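Local coordinates for Lin2004 protein (Listeria innocua, PDB 2HUJ) that is of unknown function but folds as a four-helical bundle representing a bacterial family of uncharacterised role, at residues T26-L31 with K64-D69; E45-F50 with A105-S110; R92-N97 with Q120-T125. One frame throughout, in Å; residues are numbered along the deposited sequence. Where two conformers were deposited one is given.

How the contacts relate
Contacts 1 and 3 lie near the middle of the bundle, contact 1 buried and contact 3 partly so; contact 2, partly buried with three of its six touching residues exposed, lies at one end, its centre about 20 Å from that of the chain. Contact 1 pairs helices 16-45 and 52-81, contact 3 helices 88-104 and 112-137, all four between them; the two touch, Leu29 CD2 meeting Cys95 SG at 3.8 Å and Ala67 CB meeting Cys95 CB at 4.0 Å. Contact 2 joins the loops that follow helices 16-45 and 88-104. Apolar packing with a polar margin marks contact 1, small side chains and a threonine hydroxyl contact 3, and a carboxylate, a water and two phenylalanines contact 2.

Contact 1 (T26-L31 with K64-D69)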
ATOM      1  N   THR A  26       6.241  -5.310  -2.743  1.00 24.08           N
ATOM      2  CA  THR A  26       6.306  -3.867  -2.432  1.00 25.92           C
ATOM      3  C   THR A  26       5.780  -3.060  -3.606  1.00 24.67           C
ATOM      4  O   THR A  26       4.995  -2.157  -3.416  1.00 26.65           O
ATOM      5  CB  THR A  26       7.766  -3.432  -2.113  1.00 24.68           C
ATOM      6  OG1 THR A  26       8.264  -4.219  -1.018  1.00 25.87           O
ATOM      7  CG2 THR A  26       7.834  -1.942  -1.738  1.00 26.16           C
ATOM      8  N   GLU A  27       6.180  -3.422  -4.822  1.00 25.31           N
ATOM      9  CA  GLU A  27       5.714  -2.728  -6.040  1.00 26.12           C
ATOM     10  C   GLU A  27       4.204  -2.901  -6.205  1.00 23.78           C
ATOM     11  O   GLU A  27       3.446  -1.966  -6.532  1.00 26.23           O
ATOM     12  CB  GLU A  27       6.475  -3.237  -7.271  1.00 26.41           C
ATOM     13  CG  GLU A  27       7.937  -2.750  -7.231  1.00 28.67           C
ATOM     14  CD  GLU A  27       8.872  -3.429  -8.205  1.00 37.55           C
ATOM     15  OE1 GLU A  27       8.467  -4.414  -8.861  1.00 41.92           O
ATOM     16  OE2 GLU A  27      10.029  -2.937  -8.279  1.00 45.62           O
ATOM     17  N   GLN A  28       3.744  -4.109  -5.942  1.00 25.51           N
ATOM     18  CA  GLN A  28       2.333  -4.403  -6.063  1.00 27.33           C
ATOM     19  C   GLN A  28       1.534  -3.563  -5.065  1.00 25.96           C
ATOM     20  O   GLN A  28       0.481  -3.009  -5.400  1.00 26.12           O
ATOM     21  CB  GLN A  28       2.109  -5.893  -5.824  1.00 28.28           C
ATOM     22  CG  GLN A  28       0.676  -6.298  -5.826  1.00 31.73           C
ATOM     23  CD  GLN A  28       0.291  -6.856  -7.149  1.00 49.55           C
ATOM     24  OE1 GLN A  28       0.211  -8.061  -7.309  1.00 59.82           O
ATOM     25  NE2 GLN A  28       0.113  -5.992  -8.127  1.00 51.52           N
ATOM     26  N   LEU A  29       2.029  -3.464  -3.835  1.00 25.34           N
ATOM     27  CA  LEU A  29       1.347  -2.668  -2.813  1.00 24.75           C
ATOM     28  C   LEU A  29       1.366  -1.161  -3.115  1.00 26.02           C
ATOM     29  O   LEU A  29       0.367  -0.468  -2.875  1.00 25.80           O
ATOM     30  CB  LEU A  29       1.928  -2.961  -1.441  1.00 24.20           C
ATOM     31  CG  LEU A  29       1.155  -2.375  -0.249  1.00 24.44           C
ATOM     32  CD1 LEU A  29      -0.332  -2.787  -0.241  1.00 28.99           C
ATOM     33  CD2 LEU A  29       1.807  -2.772   1.062  1.00 27.30           C
ATOM     34  N   LEU A  30       2.494  -0.667  -3.626  1.00 25.92           N
ATOM     35  CA  LEU A  30       2.571   0.711  -4.147  1.00 26.42           C
ATOM     36  C   LEU A  30       1.547   0.979  -5.228  1.00 26.48           C
ATOM     37  O   LEU A  30       0.875   2.009  -5.246  1.00 24.73           O
ATOM     38  CB  LEU A  30       3.944   1.027  -4.670  1.00 25.47           C
ATOM     39  CG  LEU A  30       5.005   1.393  -3.630  1.00 26.28           C
ATOM     40  CD1 LEU A  30       6.366   1.195  -4.230  1.00 29.94           C
ATOM     41  CD2 LEU A  30       4.787   2.861  -3.217  1.00 26.41           C
ATOM     42  N   LEU A  31       1.394   0.028  -6.135  1.00 23.88           N
ATOM     43  CA  LEU A  31       0.391   0.143  -7.186  1.00 26.13           C
ATOM     44  C   LEU A  31      -1.039   0.188  -6.640  1.00 24.37           C
ATOM     45  O   LEU A  31      -1.873   0.998  -7.102  1.00 26.14           O
ATOM     46  CB  LEU A  31       0.546  -1.012  -8.200  1.00 23.68           C
ATOM     47  CG  LEU A  31      -0.165  -0.818  -9.531  1.00 31.09           C
ATOM     48  CD1 LEU A  31       0.536   0.315 -10.332  1.00 35.31           C
ATOM     49  CD2 LEU A  31      -0.202  -2.105 -10.356  1.00 33.35           C
ATOM     50  N   LYS A  64      -6.413  -5.864   0.470  1.00 31.27           N
ATOM     51  CA  LYS A  64      -6.053  -6.672   1.645  1.00 31.93           C
ATOM     52  C   LYS A  64      -5.072  -7.796   1.268  1.00 30.10           C
ATOM     53  O   LYS A  64      -4.134  -8.065   2.004  1.00 31.15           O
ATOM     54  CB  LYS A  64      -7.316  -7.276   2.267  0.50 33.13           C
ATOM     55  CG  LYS A  64      -7.097  -8.053   3.566  0.50 34.72           C
ATOM     56  CD  LYS A  64      -6.575  -7.174   4.672  0.50 31.96           C
ATOM     57  CE  LYS A  64      -6.966  -7.701   6.050  0.50 37.43           C
ATOM     58  NZ  LYS A  64      -7.155  -6.633   7.087  0.50 32.34           N
ATOM     59  N   ARG A  65      -5.306  -8.448   0.137  1.00 32.81           N
ATOM     60  CA  ARG A  65      -4.393  -9.486  -0.388  1.00 31.09           C
ATOM     61  C   ARG A  65      -2.999  -8.881  -0.609  1.00 28.90           C
ATOM     62  O   ARG A  65      -2.007  -9.466  -0.204  1.00 30.28           O
ATOM     63  CB  ARG A  65      -4.937 -10.084  -1.698  1.00 33.72           C
ATOM     64  CG  ARG A  65      -3.991 -11.102  -2.366  1.00 38.57           C
ATOM     65  CD  ARG A  65      -4.354 -11.364  -3.848  1.00 42.39           C
ATOM     66  NE  ARG A  65      -3.885 -10.297  -4.745  1.00 51.89           N
ATOM     67  CZ  ARG A  65      -2.695 -10.267  -5.352  1.00 58.56           C
ATOM     68  NH1 ARG A  65      -1.797 -11.232  -5.176  1.00 62.44           N
ATOM     69  NH2 ARG A  65      -2.394  -9.249  -6.148  1.00 54.86           N
ATOM     70  N   CYS A  66      -2.938  -7.690  -1.221  1.00 28.47           N
ATOM     71  CA  CYS A  66      -1.676  -7.023  -1.459  1.00 27.04           C
ATOM     72  C   CYS A  66      -0.985  -6.757  -0.133  1.00 27.47           C
ATOM     73  O   CYS A  66       0.238  -6.985  -0.012  1.00 28.89           O
ATOM     74  CB  CYS A  66      -1.842  -5.699  -2.241  1.00 27.01           C
ATOM     75  SG  CYS A  66      -2.412  -5.909  -3.953  1.00 33.94           S
ATOM     76  N   ALA A  67      -1.731  -6.258   0.853  1.00 26.17           N
ATOM     77  CA  ALA A  67      -1.112  -5.870   2.130  1.00 28.86           C
ATOM     78  C   ALA A  67      -0.614  -7.083   2.875  1.00 28.23           C
ATOM     79  O   ALA A  67       0.517  -7.103   3.382  1.00 28.36           O
ATOM     80  CB  ALA A  67      -2.081  -5.070   3.000  1.00 30.95           C
ATOM     81  N   ASP A  68      -1.435  -8.130   2.927  1.00 29.42           N
ATOM     82  CA  ASP A  68      -1.077  -9.345   3.662  1.00 30.49           C
ATOM     83  C   ASP A  68       0.137 -10.036   3.028  1.00 29.87           C
ATOM     84  O   ASP A  68       1.017 -10.506   3.737  1.00 30.41           O
ATOM     85  CB  ASP A  68      -2.247 -10.345   3.690  1.00 34.43           C
ATOM     86  CG  ASP A  68      -3.434  -9.906   4.595  1.00 35.97           C
ATOM     87  OD1 ASP A  68      -3.330  -8.978   5.404  1.00 36.82           O
ATOM     88  OD2 ASP A  68      -4.493 -10.559   4.468  1.00 43.34           O
ATOM     89  N   ASP A  69       0.166 -10.098   1.690  1.00 28.06           N
ATOM     90  CA  ASP A  69       1.263 -10.693   0.945  1.00 27.51           C
ATOM     91  C   ASP A  69       2.551  -9.929   1.245  1.00 24.65           C
ATOM     92  O   ASP A  69       3.599 -10.527   1.487  1.00 26.34           O
ATOM     93  CB  ASP A  69       0.977 -10.635  -0.561  1.00 27.76           C
ATOM     94  CG  ASP A  69       0.013 -11.716  -1.037  1.00 36.85           C
ATOM     95  OD1 ASP A  69      -0.548 -12.460  -0.197  1.00 38.46           O
ATOM     96  OD2 ASP A  69      -0.209 -11.774  -2.272  1.00 40.57           O
TER
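The guanidinium of Arg65 meets the amide of Gln28 at its edge: OE1 of Gln28 lies close to the guanidinium plane and accepts a hydrogen bond from NH2 of Arg65 at 3.1 Å. The two flat groups stand nearly perpendicular, 81° apart, and the donor sits well above the carbonyl plane of the amide, missing the lone pairs. With an N-H...O angle of 149° as well, the bond is bent. Asp69 OD2 approaches the same guanidinium from well out of its plane, 3.4 Å from NH1 of Arg65, an ion pair to which no N-H is directed. The stronger partner of Arg65 is Glu62, which forms a salt bridge with NE, one turn back on the same helix.

Inside this polar margin the packing is apolar. The Gln28 chain swings CG away from its backbone N and bends at the next bond; its CG touches SG of Cys66 at 3.6 Å while the amide carries on to Arg65. Leu29 reaches over with one branch, CD1 lying 3.8 Å from CB of Cys66 and 4.3 Å from CB of Ala67. The nearest pair of CA atoms is that of Leu29 and Cys66, 5.5 Å apart.

Segments 26-31 and 64-69 run roughly antiparallel, at 147°, their axes approaching to 9.0 Å, as suits neighbours in a four-helical bundle. Leu29 also packs on Val98 of helix 88-104 and on Leu126 of helix 112-137, so this pair is closed over by both remaining helices.

Contact 2 (E45-F50 with A105-S110); sequences EEEKPF and AFNGRS
Glu47 and Phe50 face Phe106 and Gly108 where two loops meet at one end of the four-helical bundle, one loop leading into helix 52-81 and the other into helix 112-137. The Phe50 and Phe106 side chains cross at about a right angle, yet their ring planes are inclined by 48°, an oblique pair with centroids 5.1 Å apart. CB of Phe106 lies over one face of the Phe50 ring in a CH-pi contact, 4.1 Å from its centroid, and CD2 of Phe106 touches CG of Phe50 at 3.8 Å. Phe106 also meets Phe59 edge-to-face and packs on Leu39 and Met56, tying the loop to helices 16-45 and 52-81.

Glu47 bends at chi2 (66°) and turns its carboxylate onto the opposite backbone. One carboxylate oxygen, OE2, comes within 2.7 Å of Phe106 O. A water lies within hydrogen-bonding distance of both Lys48 O and Phe106 O, between the loops beside this group. Within 105-110, Asn107 OD1 accepts from Arg109 N in an Asx turn, inside a type I beta turn. Gly108 N, at the second position of that turn, gives its hydrogen to the other oxygen of Glu47, OE1, 2.9 Å away on the syn side of the carboxylate, at a nearly straight 166°.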
ATOM      1  N   GLU A  45     -14.146  14.179  -8.516  1.00 32.38           N
ATOM      2  CA  GLU A  45     -14.514  14.902  -9.728  1.00 33.56           C
ATOM      3  C   GLU A  45     -15.963  14.658 -10.110  1.00 33.90           C
ATOM      4  O   GLU A  45     -16.670  15.583 -10.494  1.00 33.99           O
ATOM      5  CB  GLU A  45     -13.621  14.460 -10.890  1.00 33.08           C
ATOM      6  CG  GLU A  45     -13.801  15.279 -12.181  1.00 40.68           C
ATOM      7  N   GLU A  46     -16.387  13.408 -10.035  1.00 34.13           N
ATOM      8  CA  GLU A  46     -17.761  13.031 -10.316  1.00 37.14           C
ATOM      9  C   GLU A  46     -18.084  11.746  -9.578  1.00 32.97           C
ATOM     10  O   GLU A  46     -17.544  10.710  -9.913  1.00 31.82           O
ATOM     11  CB  GLU A  46     -17.946  12.825 -11.814  1.00 38.35           C
ATOM     12  CG  GLU A  46     -19.381  12.509 -12.202  1.00 43.56           C
ATOM     13  CD  GLU A  46     -19.557  12.299 -13.696  1.00 47.10           C
ATOM     14  OE1 GLU A  46     -18.712  12.794 -14.487  1.00 62.01           O
ATOM     15  OE2 GLU A  46     -20.547  11.637 -14.081  1.00 64.09           O
ATOM     16  N   GLU A  47     -18.947  11.812  -8.560  1.00 31.93           N
ATOM     17  CA  GLU A  47     -19.194  10.652  -7.727  1.00 33.36           C
ATOM     18  C   GLU A  47     -19.886   9.601  -8.564  1.00 34.16           C
ATOM     19  O   GLU A  47     -20.844   9.904  -9.254  1.00 30.81           O
ATOM     20  CB  GLU A  47     -20.051  11.003  -6.516  1.00 35.56           C
ATOM     21  CG  GLU A  47     -20.463   9.765  -5.647  1.00 40.76           C
ATOM     22  CD  GLU A  47     -19.274   9.079  -4.943  1.00 51.90           C
ATOM     23  OE1 GLU A  47     -18.274   9.776  -4.655  1.00 41.05           O
ATOM     24  OE2 GLU A  47     -19.354   7.852  -4.676  1.00 48.96           O
ATOM     25  N   LYS A  48     -19.364   8.378  -8.553  1.00 33.81           N
ATOM     26  CA  LYS A  48     -20.023   7.279  -9.255  1.00 36.64           C
ATOM     27  C   LYS A  48     -20.778   6.420  -8.246  1.00 34.95           C
ATOM     28  O   LYS A  48     -20.279   6.184  -7.158  1.00 32.54           O
ATOM     29  CB  LYS A  48     -18.982   6.417  -9.955  1.00 36.85           C
ATOM     30  CG  LYS A  48     -18.178   7.160 -11.008  1.00 47.36           C
ATOM     31  CD  LYS A  48     -17.044   6.283 -11.528  1.00 52.59           C
ATOM     32  CE  LYS A  48     -15.852   6.205 -10.558  1.00 54.69           C
ATOM     33  NZ  LYS A  48     -15.137   7.501 -10.546  1.00 47.72           N
ATOM     34  N   PRO A  49     -21.967   5.923  -8.605  1.00 36.58           N
ATOM     35  CA  PRO A  49     -22.598   4.952  -7.717  1.00 35.38           C
ATOM     36  C   PRO A  49     -21.800   3.655  -7.709  1.00 33.88           C
ATOM     37  O   PRO A  49     -21.022   3.401  -8.641  1.00 32.39           O
ATOM     38  CB  PRO A  49     -23.968   4.723  -8.363  1.00 38.04           C
ATOM     39  CG  PRO A  49     -23.755   5.049  -9.811  1.00 39.66           C
ATOM     40  CD  PRO A  49     -22.784   6.186  -9.806  1.00 38.77           C
ATOM     41  N   PHE A  50     -21.961   2.856  -6.660  1.00 31.78           N
ATOM     42  CA  PHE A  50     -21.258   1.595  -6.590  1.00 30.34           C
ATOM     43  C   PHE A  50     -22.094   0.583  -5.849  1.00 29.47           C
ATOM     44  O   PHE A  50     -22.971   0.948  -5.083  1.00 31.41           O
ATOM     45  CB  PHE A  50     -19.896   1.761  -5.913  1.00 29.26           C
ATOM     46  CG  PHE A  50     -19.979   1.999  -4.435  1.00 29.99           C
ATOM     47  CD1 PHE A  50     -20.134   3.279  -3.940  1.00 27.01           C
ATOM     48  CD2 PHE A  50     -19.897   0.937  -3.535  1.00 30.45           C
ATOM     49  CE1 PHE A  50     -20.210   3.506  -2.581  1.00 31.92           C
ATOM     50  CE2 PHE A  50     -19.974   1.169  -2.171  1.00 27.95           C
ATOM     51  CZ  PHE A  50     -20.130   2.446  -1.704  1.00 28.95           C
ATOM     52  N   ALA A 105     -11.966   5.487  -0.906  1.00 24.93           N
ATOM     53  CA  ALA A 105     -11.876   5.879  -2.303  1.00 25.90           C
ATOM     54  C   ALA A 105     -13.254   5.901  -3.024  1.00 27.66           C
ATOM     55  O   ALA A 105     -13.435   6.594  -3.992  1.00 28.32           O
ATOM     56  CB  ALA A 105     -10.966   4.962  -3.022  1.00 27.34           C
ATOM     57  N   PHE A 106     -14.196   5.099  -2.549  1.00 26.70           N
ATOM     58  CA  PHE A 106     -15.531   5.069  -3.155  1.00 26.30           C
ATOM     59  C   PHE A 106     -16.384   6.282  -2.822  1.00 28.41           C
ATOM     60  O   PHE A 106     -17.470   6.432  -3.382  1.00 28.28           O
ATOM     61  CB  PHE A 106     -16.246   3.780  -2.736  1.00 27.02           C
ATOM     62  CG  PHE A 106     -15.655   2.558  -3.379  1.00 26.99           C
ATOM     63  CD1 PHE A 106     -14.561   1.916  -2.817  1.00 27.86           C
ATOM     64  CD2 PHE A 106     -16.135   2.116  -4.608  1.00 30.05           C
ATOM     65  CE1 PHE A 106     -13.990   0.814  -3.441  1.00 26.54           C
ATOM     66  CE2 PHE A 106     -15.552   1.011  -5.250  1.00 27.99           C
ATOM     67  CZ  PHE A 106     -14.484   0.366  -4.656  1.00 28.55           C
ATOM     68  N   ASN A 107     -15.885   7.148  -1.933  1.00 27.01           N
ATOM     69  CA  ASN A 107     -16.582   8.336  -1.513  1.00 28.48           C
ATOM     70  C   ASN A 107     -15.721   9.558  -1.807  1.00 26.27           C
ATOM     71  O   ASN A 107     -14.757   9.850  -1.080  1.00 27.07           O
ATOM     72  CB  ASN A 107     -16.882   8.255  -0.028  1.00 26.12           C
ATOM     73  CG  ASN A 107     -17.576   9.505   0.497  1.00 25.34           C
ATOM     74  OD1 ASN A 107     -18.012  10.369  -0.265  1.00 28.70           O
ATOM     75  ND2 ASN A 107     -17.683   9.598   1.815  1.00 30.14           N
ATOM     76  N   GLY A 108     -16.057  10.250  -2.883  1.00 27.68           N
ATOM     77  CA  GLY A 108     -15.340  11.449  -3.280  1.00 26.87           C
ATOM     78  C   GLY A 108     -15.392  12.592  -2.294  1.00 27.79           C
ATOM     79  O   GLY A 108     -14.619  13.528  -2.412  1.00 30.94           O
ATOM     80  N   ARG A 109     -16.312  12.528  -1.335  1.00 25.74           N
ATOM     81  CA  ARG A 109     -16.412  13.540  -0.291  1.00 26.92           C
ATOM     82  C   ARG A 109     -15.583  13.187   0.937  1.00 25.85           C
ATOM     83  O   ARG A 109     -15.607  13.936   1.918  1.00 26.91           O
ATOM     84  CB  ARG A 109     -17.883  13.809   0.060  1.00 27.51           C
ATOM     85  CG  ARG A 109     -18.616  14.462  -1.092  1.00 30.86           C
ATOM     86  CD  ARG A 109     -20.060  14.761  -0.771  1.00 44.55           C
ATOM     87  NE  ARG A 109     -20.763  15.321  -1.937  1.00 53.50           N
ATOM     88  CZ  ARG A 109     -21.258  14.609  -2.959  1.00 55.79           C
ATOM     89  NH1 ARG A 109     -21.124  13.278  -3.013  1.00 58.07           N
ATOM     90  NH2 ARG A 109     -21.887  15.240  -3.950  1.00 55.48           N
ATOM     91  N   SER A 110     -14.835  12.076   0.893  1.00 27.01           N
ATOM     92  CA  SER A 110     -13.879  11.796   1.950  1.00 27.35           C
ATOM     93  C   SER A 110     -12.965  13.017   2.106  1.00 27.48           C
ATOM     94  O   SER A 110     -12.637  13.698   1.113  1.00 27.75           O
ATOM     95  CB  SER A 110     -13.046  10.547   1.676  1.00 29.98           C
ATOM     96  OG  SER A 110     -13.871   9.403   1.649  1.00 35.08           O
TER
HETATM   97  O   HOH W   1     -18.167   5.181  -5.886  1.00 33.75           O

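Contact 3 (R92-N97 with Q120-T125)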
ATOM      1  N   ARG A  92       3.324  -1.883   9.334  1.00 26.86           N
ATOM      2  CA  ARG A  92       1.924  -2.238   9.552  1.00 27.22           C
ATOM      3  C   ARG A  92       0.995  -1.045   9.327  1.00 26.87           C
ATOM      4  O   ARG A  92      -0.092  -1.197   8.760  1.00 26.15           O
ATOM      5  CB  ARG A  92       1.714  -2.829  10.941  1.00 27.91           C
ATOM      6  CG  ARG A  92       2.321  -4.215  11.136  1.00 27.13           C
ATOM      7  CD  ARG A  92       1.967  -4.826  12.443  1.00 30.20           C
ATOM      8  NE  ARG A  92       2.593  -6.132  12.660  1.00 29.53           N
ATOM      9  CZ  ARG A  92       2.222  -7.270  12.098  1.00 36.49           C
ATOM     10  NH1 ARG A  92       1.208  -7.309  11.262  1.00 35.46           N
ATOM     11  NH2 ARG A  92       2.902  -8.386  12.364  1.00 35.29           N
ATOM     12  N   GLN A  93       1.429   0.132   9.758  1.00 25.93           N
ATOM     13  CA  GLN A  93       0.634   1.342   9.589  1.00 27.70           C
ATOM     14  C   GLN A  93       0.519   1.720   8.121  1.00 26.81           C
ATOM     15  O   GLN A  93      -0.575   2.112   7.673  1.00 26.04           O
ATOM     16  CB  GLN A  93       1.142   2.499  10.474  1.00 27.02           C
ATOM     17  CG  GLN A  93       0.934   2.224  11.929  1.00 29.47           C
ATOM     18  CD  GLN A  93       1.457   3.321  12.781  1.00 37.79           C
ATOM     19  OE1 GLN A  93       2.468   3.916  12.476  1.00 38.54           O
ATOM     20  NE2 GLN A  93       0.804   3.573  13.857  1.00 30.42           N
ATOM     21  N   ALA A  94       1.597   1.550   7.363  1.00 26.41           N
ATOM     22  CA  ALA A  94       1.574   1.782   5.919  1.00 27.51           C
ATOM     23  C   ALA A  94       0.502   0.909   5.264  1.00 29.21           C
ATOM     24  O   ALA A  94      -0.294   1.387   4.414  1.00 30.85           O
ATOM     25  CB  ALA A  94       2.943   1.534   5.303  1.00 28.91           C
ATOM     26  N   CYS A  95       0.412  -0.345   5.707  1.00 27.54           N
ATOM     27  CA  CYS A  95      -0.600  -1.295   5.220  1.00 27.71           C
ATOM     28  C   CYS A  95      -2.024  -0.962   5.675  1.00 29.05           C
ATOM     29  O   CYS A  95      -2.967  -1.042   4.897  1.00 28.50           O
ATOM     30  CB  CYS A  95      -0.226  -2.722   5.641  1.00 30.35           C
ATOM     31  SG  CYS A  95       1.252  -3.314   4.731  1.00 31.80           S
ATOM     32  N   ASP A  96      -2.174  -0.587   6.940  1.00 26.47           N
ATOM     33  CA  ASP A  96      -3.472  -0.137   7.451  1.00 27.25           C
ATOM     34  C   ASP A  96      -4.000   0.985   6.581  1.00 26.95           C
ATOM     35  O   ASP A  96      -5.211   1.019   6.242  1.00 25.49           O
ATOM     36  CB  ASP A  96      -3.382   0.380   8.878  1.00 25.98           C
ATOM     37  CG  ASP A  96      -3.106  -0.691   9.903  1.00 32.50           C
ATOM     38  OD1 ASP A  96      -3.335  -1.898   9.635  1.00 34.24           O
ATOM     39  OD2 ASP A  96      -2.650  -0.300  11.009  1.00 32.07           O
ATOM     40  N   ASN A  97      -3.116   1.912   6.207  1.00 25.75           N
ATOM     41  CA  ASN A  97      -3.527   3.063   5.388  1.00 27.31           C
ATOM     42  C   ASN A  97      -4.126   2.635   4.064  1.00 27.72           C
ATOM     43  O   ASN A  97      -5.054   3.253   3.558  1.00 27.49           O
ATOM     44  CB  ASN A  97      -2.334   3.978   5.073  1.00 28.44           C
ATOM     45  CG  ASN A  97      -1.748   4.651   6.305  1.00 26.39           C
ATOM     46  OD1 ASN A  97      -2.393   4.729   7.343  1.00 26.85           O
ATOM     47  ND2 ASN A  97      -0.504   5.115   6.202  1.00 27.30           N
ATOM     48  N   GLN A 120       0.108   9.561   0.893  1.00 24.67           N
ATOM     49  CA  GLN A 120       1.530   9.930   0.808  1.00 23.12           C
ATOM     50  C   GLN A 120       2.387   9.183   1.820  1.00 25.25           C
ATOM     51  O   GLN A 120       3.517   8.781   1.507  1.00 24.93           O
ATOM     52  CB  GLN A 120       1.705  11.435   0.979  1.00 24.17           C
ATOM     53  CG  GLN A 120       1.193  12.191  -0.230  1.00 23.26           C
ATOM     54  CD  GLN A 120       1.524  13.666  -0.272  1.00 27.20           C
ATOM     55  OE1 GLN A 120       1.455  14.387   0.742  1.00 29.70           O
ATOM     56  NE2 GLN A 120       1.817  14.155  -1.486  1.00 26.24           N
ATOM     57  N   SER A 121       1.863   8.983   3.027  1.00 23.68           N
ATOM     58  CA  SER A 121       2.607   8.275   4.066  1.00 22.71           C
ATOM     59  C   SER A 121       2.978   6.871   3.569  1.00 24.50           C
ATOM     60  O   SER A 121       4.125   6.440   3.669  1.00 25.86           O
ATOM     61  CB  SER A 121       1.783   8.186   5.355  1.00 24.98           C
ATOM     62  OG  SER A 121       2.463   7.417   6.331  1.00 26.75           O
ATOM     63  N   THR A 122       1.999   6.144   3.044  1.00 24.70           N
ATOM     64  CA  THR A 122       2.268   4.840   2.462  1.00 25.35           C
ATOM     65  C   THR A 122       3.258   4.877   1.331  1.00 27.61           C
ATOM     66  O   THR A 122       4.186   4.054   1.268  1.00 24.33           O
ATOM     67  CB  THR A 122       0.955   4.190   1.988  1.00 27.54           C
ATOM     68  OG1 THR A 122       0.118   3.984   3.134  1.00 29.04           O
ATOM     69  CG2 THR A 122       1.237   2.857   1.347  1.00 27.12           C
ATOM     70  N   LYS A 123       3.083   5.841   0.440  1.00 26.05           N
ATOM     71  CA  LYS A 123       3.961   5.961  -0.693  1.00 26.39           C
ATOM     72  C   LYS A 123       5.402   6.179  -0.243  1.00 24.81           C
ATOM     73  O   LYS A 123       6.312   5.555  -0.771  1.00 23.85           O
ATOM     74  CB  LYS A 123       3.501   7.098  -1.616  1.00 26.18           C
ATOM     75  CG  LYS A 123       4.379   7.274  -2.872  1.00 27.21           C
ATOM     76  CD  LYS A 123       3.724   8.124  -3.998  1.00 31.53           C
ATOM     77  CE  LYS A 123       3.397   9.542  -3.592  1.00 39.96           C
ATOM     78  NZ  LYS A 123       2.903  10.389  -4.769  1.00 37.44           N
ATOM     79  N   TYR A 124       5.594   7.042   0.738  1.00 24.44           N
ATOM     80  CA  TYR A 124       6.921   7.326   1.314  1.00 24.09           C
ATOM     81  C   TYR A 124       7.581   6.096   1.906  1.00 25.35           C
ATOM     82  O   TYR A 124       8.712   5.751   1.556  1.00 26.62           O
ATOM     83  CB  TYR A 124       6.864   8.494   2.302  1.00 28.03           C
ATOM     84  CG  TYR A 124       6.413   9.813   1.693  1.00 28.94           C
ATOM     85  CD1 TYR A 124       6.499  10.059   0.297  1.00 31.29           C
ATOM     86  CD2 TYR A 124       5.889  10.813   2.484  1.00 23.10           C
ATOM     87  CE1 TYR A 124       6.039  11.260  -0.260  1.00 33.97           C
ATOM     88  CE2 TYR A 124       5.462  12.025   1.948  1.00 26.66           C
ATOM     89  CZ  TYR A 124       5.534  12.244   0.579  1.00 31.23           C
ATOM     90  OH  TYR A 124       5.088  13.459   0.114  1.00 33.71           O
ATOM     91  N   THR A 125       6.859   5.393   2.743  1.00 23.01           N
ATOM     92  CA  THR A 125       7.398   4.221   3.427  1.00 26.40           C
ATOM     93  C   THR A 125       7.747   3.118   2.429  1.00 25.92           C
ATOM     94  O   THR A 125       8.817   2.509   2.505  1.00 26.12           O
ATOM     95  CB  THR A 125       6.391   3.718   4.457  1.00 27.41           C
ATOM     96  OG1 THR A 125       6.177   4.738   5.458  1.00 30.00           O
ATOM     97  CG2 THR A 125       6.873   2.412   5.127  1.00 27.46           C
TER
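Thr122 OG1 donates a hydrogen bond of 2.9 Å to Ala94 O, directed in the carbonyl plane onto a lone pair, and so ties together the last two helices of the four-helical bundle. The carbonyl belongs to the helix backbone; His118 O, on the donor's own helix, is a weaker partner of the same hydroxyl. Chi1 of Thr122 (-63°) holds OG1 beside its own backbone N and CG2 on the far side from it, and CG2 also lies near the accepting oxygen, at 3.7 Å.

OG1 also receives a weak bond from ND2 of Asn97, 3.3 Å long. Asn97 and Thr122 slide past one another in opposite directions, bringing CB of Asn97 to within 3.1 Å of OG1 of Thr122. Beyond the amide, Ser121 OG stands 3.8 Å from ND2 of Asn97.

Outward from these polar groups the packing uses small side chains. Ala94 and Thr122 have CA atoms 4.7 Å apart, and the axes of segments 92-97 and 120-125 approach to 8.8 Å at an angle of 136°. Thr122 touches Val98 and, on helix 16-45, Asn33, while Thr125 rests on Leu91. One turn along from Thr122, the methyl CG2 of Thr125 packs against CB of Ala94 at 4.0 Å.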